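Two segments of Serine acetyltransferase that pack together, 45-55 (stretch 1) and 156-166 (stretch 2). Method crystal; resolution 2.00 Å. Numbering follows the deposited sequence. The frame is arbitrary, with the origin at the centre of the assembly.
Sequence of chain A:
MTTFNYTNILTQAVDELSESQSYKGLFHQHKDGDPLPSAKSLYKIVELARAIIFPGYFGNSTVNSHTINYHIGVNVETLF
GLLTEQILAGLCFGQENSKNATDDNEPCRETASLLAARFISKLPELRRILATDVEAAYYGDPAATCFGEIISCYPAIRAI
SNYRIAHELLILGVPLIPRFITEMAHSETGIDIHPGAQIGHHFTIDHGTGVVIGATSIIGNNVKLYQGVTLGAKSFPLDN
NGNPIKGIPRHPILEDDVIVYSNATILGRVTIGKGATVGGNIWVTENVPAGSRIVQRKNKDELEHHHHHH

Stretch 1 (45-55) IVELARAIIFP
Stretch 2, residues 156-166: AIRAISNYRIA

The apolar centre of this contact is Ile 165, which points toward the other stretch in the m,t rotamer and brings CD1 to 3.5 Å from Ala 49 CB. Both atoms are methyl carbons, and at 3.5 Å they are in tight van der Waals contact. One turn on, Ile 53, also m,t, adds a looser apolar contact, CD1 to Ile 165 CD1 at 4.4 Å.

The backbones are two helices, 45-53 and 156-166, built on regular i to i+4 hydrogen bonds. They cross nearly at right angles, 102° between N-to-C directions, with axes 10.7 Å apart at closest approach. The nearest CA pairs are Val 46 CA to Asn 162 CA at 6.9 Å and Arg 50 CA to Ser 161 CA at 7.7 Å. Phe 54 leaves helical geometry (phi/psi -118/75), although its N still bonds Arg 50 O at 2.8 Å. With chi1 m and chi2 -69°, its ring places CZ 4.4 Å from Ile 157 CG2 and turns an edge to Ser 161, CE2 to OG 4.1 Å.

At the polar edge, Arg 50 (chi1 to chi3 m, t, t; chi4 -65°) starts sideways, but its guanidinium reaches across. The carboxylate of Glu 47 (m,m, chi3 -63°) pairs with this positive group in a salt bridge within the helix, Arg 50 NE to Glu 47 OE2 at 2.9 Å. Asn 162 (chi1 -85°, chi2 48°) offers one acceptor, OD1, to both Arg 50 NH1 (2.8 Å) and Arg 50 NH2 (3.1 Å); shared this way, both hydrogen bonds are bent and weak. Val 46 CG1, chi1 t, makes a close, non-hydrogen-bonded methyl contact with the carbonyl oxygen Asn 162 OD1, 3.1 Å. Arg 158 CB lies over one guanidinium face, 4.0 Å from Arg 50 NH2. A water links the helices, accepting from Arg 50 NH2 (2.8 Å) and donating to Ser 161 OG (3.1 Å), while Ser 161 OG, chi1 m, donates to Ile 157 O at 2.6 Å.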

# COMPACT_ATOMS: atom_id res chain seq x y z
N ILE A 45 -2.16 5.46 16.44
CA ILE A 45 -1.91 5.77 17.84
C ILE A 45 -2.61 4.79 18.78
O ILE A 45 -1.98 4.25 19.69
CB ILE A 45 -2.34 7.22 18.17
CG1 ILE A 45 -1.33 8.18 17.55
CG2 ILE A 45 -2.46 7.42 19.67
CD1 ILE A 45 -1.73 9.63 17.61
N VAL A 46 -3.91 4.57 18.56
CA VAL A 46 -4.66 3.65 19.40
C VAL A 46 -4.12 2.22 19.27
O VAL A 46 -4.06 1.48 20.25
CB VAL A 46 -6.17 3.66 19.06
CG1 VAL A 46 -6.90 2.63 19.90
CG2 VAL A 46 -6.75 5.03 19.33
N GLU A 47 -3.71 1.81 18.07
CA GLU A 47 -3.18 0.46 17.88
C GLU A 47 -1.86 0.26 18.63
O GLU A 47 -1.60 -0.82 19.17
CB GLU A 47 -3.01 0.16 16.39
CG GLU A 47 -4.35 0.03 15.65
CD GLU A 47 -5.17 -1.15 16.13
OE1 GLU A 47 -4.70 -2.30 15.98
OE2 GLU A 47 -6.28 -0.94 16.68
N LEU A 48 -1.02 1.29 18.65
CA LEU A 48 0.26 1.22 19.35
C LEU A 48 -0.00 1.17 20.85
O LEU A 48 0.67 0.45 21.59
CB LEU A 48 1.12 2.43 19.00
CG LEU A 48 1.79 2.40 17.63
CD1 LEU A 48 2.21 3.81 17.22
CD2 LEU A 48 2.98 1.46 17.65
N ALA A 49 -0.98 1.95 21.30
CA ALA A 49 -1.33 1.97 22.71
C ALA A 49 -1.72 0.55 23.14
O ALA A 49 -1.32 0.09 24.21
CB ALA A 49 -2.47 2.94 22.96
N ARG A 50 -2.51 -0.13 22.30
CA ARG A 50 -2.95 -1.51 22.57
C ARG A 50 -1.77 -2.47 22.65
O ARG A 50 -1.75 -3.36 23.50
CB ARG A 50 -3.85 -2.05 21.46
CG ARG A 50 -5.14 -1.31 21.17
CD ARG A 50 -5.99 -2.17 20.23
NE ARG A 50 -6.99 -1.40 19.49
CZ ARG A 50 -8.02 -0.76 20.04
NH1 ARG A 50 -8.86 -0.10 19.27
NH2 ARG A 50 -8.19 -0.79 21.35
N ALA A 51 -0.83 -2.30 21.73
CA ALA A 51 0.34 -3.16 21.64
C ALA A 51 1.28 -2.96 22.81
O ALA A 51 2.06 -3.84 23.14
CB ALA A 51 1.07 -2.91 20.33
N ILE A 52 1.22 -1.78 23.41
CA ILE A 52 2.06 -1.47 24.56
C ILE A 52 1.37 -1.93 25.84
O ILE A 52 2.02 -2.41 26.77
CB ILE A 52 2.34 0.04 24.64
CG1 ILE A 52 3.18 0.48 23.45
CG2 ILE A 52 3.05 0.36 25.95
CD1 ILE A 52 3.23 1.98 23.25
N ILE A 53 0.06 -1.76 25.90
CA ILE A 53 -0.71 -2.16 27.07
C ILE A 53 -0.79 -3.69 27.17
O ILE A 53 -0.69 -4.25 28.26
CB ILE A 53 -2.14 -1.58 27.01
CG1 ILE A 53 -2.07 -0.06 27.20
CG2 ILE A 53 -3.03 -2.25 28.07
CD1 ILE A 53 -3.35 0.69 26.79
N PHE A 54 -0.96 -4.35 26.04
CA PHE A 54 -1.03 -5.82 26.00
C PHE A 54 0.13 -6.31 25.14
O PHE A 54 -0.06 -6.72 24.00
CB PHE A 54 -2.35 -6.26 25.37
CG PHE A 54 -3.57 -5.74 26.07
CD1 PHE A 54 -3.90 -6.20 27.34
CD2 PHE A 54 -4.38 -4.79 25.46
CE1 PHE A 54 -5.04 -5.72 28.00
CE2 PHE A 54 -5.52 -4.30 26.10
CZ PHE A 54 -5.85 -4.76 27.37
N PRO A 55 1.35 -6.28 25.69
CA PRO A 55 2.54 -6.71 24.95
C PRO A 55 2.50 -8.12 24.37
O PRO A 55 2.17 -9.09 25.06
CB PRO A 55 3.67 -6.53 25.96
CG PRO A 55 2.99 -6.74 27.27
CD PRO A 55 1.67 -6.02 27.10
N ALA A 156 -15.75 -5.27 22.97
CA ALA A 156 -15.90 -4.50 24.19
C ALA A 156 -14.57 -4.01 24.76
O ALA A 156 -14.45 -2.86 25.15
CB ALA A 156 -16.65 -5.32 25.23
N ILE A 157 -13.58 -4.89 24.80
CA ILE A 157 -12.27 -4.51 25.33
C ILE A 157 -11.66 -3.39 24.51
O ILE A 157 -11.00 -2.52 25.05
CB ILE A 157 -11.30 -5.70 25.35
CG1 ILE A 157 -11.84 -6.80 26.26
CG2 ILE A 157 -9.93 -5.25 25.89
CD1 ILE A 157 -11.97 -6.38 27.71
N ARG A 158 -11.90 -3.42 23.21
CA ARG A 158 -11.38 -2.40 22.31
C ARG A 158 -12.04 -1.06 22.59
O ARG A 158 -11.36 -0.03 22.65
CB ARG A 158 -11.62 -2.81 20.85
CG ARG A 158 -10.78 -4.00 20.44
CD ARG A 158 -11.11 -4.52 19.05
NE ARG A 158 -10.28 -5.67 18.70
CZ ARG A 158 -10.36 -6.33 17.55
NH1 ARG A 158 -9.55 -7.37 17.32
NH2 ARG A 158 -11.24 -5.96 16.64
N ALA A 159 -13.36 -1.06 22.77
CA ALA A 159 -14.09 0.17 23.06
C ALA A 159 -13.68 0.72 24.42
O ALA A 159 -13.42 1.91 24.57
CB ALA A 159 -15.60 -0.09 23.03
N ILE A 160 -13.62 -0.15 25.43
CA ILE A 160 -13.25 0.26 26.77
C ILE A 160 -11.80 0.77 26.79
O ILE A 160 -11.49 1.75 27.48
CB ILE A 160 -13.43 -0.91 27.78
CG1 ILE A 160 -14.91 -1.26 27.88
CG2 ILE A 160 -12.90 -0.52 29.16
CD1 ILE A 160 -15.18 -2.55 28.61
N SER A 161 -10.93 0.13 26.03
CA SER A 161 -9.54 0.56 25.95
C SER A 161 -9.48 1.96 25.35
O SER A 161 -8.83 2.84 25.90
CB SER A 161 -8.72 -0.40 25.09
OG SER A 161 -8.64 -1.67 25.69
N ASN A 162 -10.17 2.15 24.22
CA ASN A 162 -10.19 3.45 23.56
C ASN A 162 -10.73 4.51 24.52
O ASN A 162 -10.20 5.62 24.61
CB ASN A 162 -11.08 3.42 22.30
CG ASN A 162 -10.34 2.92 21.06
OD1 ASN A 162 -9.65 1.90 21.09
ND2 ASN A 162 -10.50 3.63 19.94
N TYR A 163 -11.79 4.16 25.24
CA TYR A 163 -12.39 5.07 26.22
C TYR A 163 -11.38 5.50 27.29
O TYR A 163 -11.17 6.70 27.51
CB TYR A 163 -13.59 4.43 26.92
CG TYR A 163 -13.86 5.07 28.26
CD1 TYR A 163 -14.37 6.36 28.35
CD2 TYR A 163 -13.49 4.43 29.44
CE1 TYR A 163 -14.50 7.01 29.58
CE2 TYR A 163 -13.61 5.07 30.68
CZ TYR A 163 -14.11 6.36 30.74
OH TYR A 163 -14.19 6.98 31.96
N ARG A 164 -10.76 4.54 27.97
CA ARG A 164 -9.80 4.89 29.02
C ARG A 164 -8.63 5.69 28.47
O ARG A 164 -8.09 6.55 29.16
CB ARG A 164 -9.31 3.63 29.75
CG ARG A 164 -10.44 2.93 30.53
CD ARG A 164 -9.89 2.05 31.64
NE ARG A 164 -10.90 1.17 32.23
CZ ARG A 164 -11.89 1.59 33.03
NH1 ARG A 164 -12.01 2.87 33.34
NH2 ARG A 164 -12.75 0.71 33.51
N ILE A 165 -8.25 5.43 27.23
CA ILE A 165 -7.17 6.18 26.61
C ILE A 165 -7.63 7.63 26.39
O ILE A 165 -6.91 8.58 26.71
CB ILE A 165 -6.77 5.56 25.26
CG1 ILE A 165 -5.97 4.27 25.50
CG2 ILE A 165 -5.95 6.55 24.44
CD1 ILE A 165 -5.71 3.46 24.26
N ALA A 166 -8.84 7.77 25.87
CA ALA A 166 -9.42 9.07 25.58
C ALA A 166 -9.68 9.87 26.85
O ALA A 166 -9.45 11.07 26.88
CB ALA A 166 -10.71 8.91 24.77
O HOH W 1 -7.59 -2.91 23.01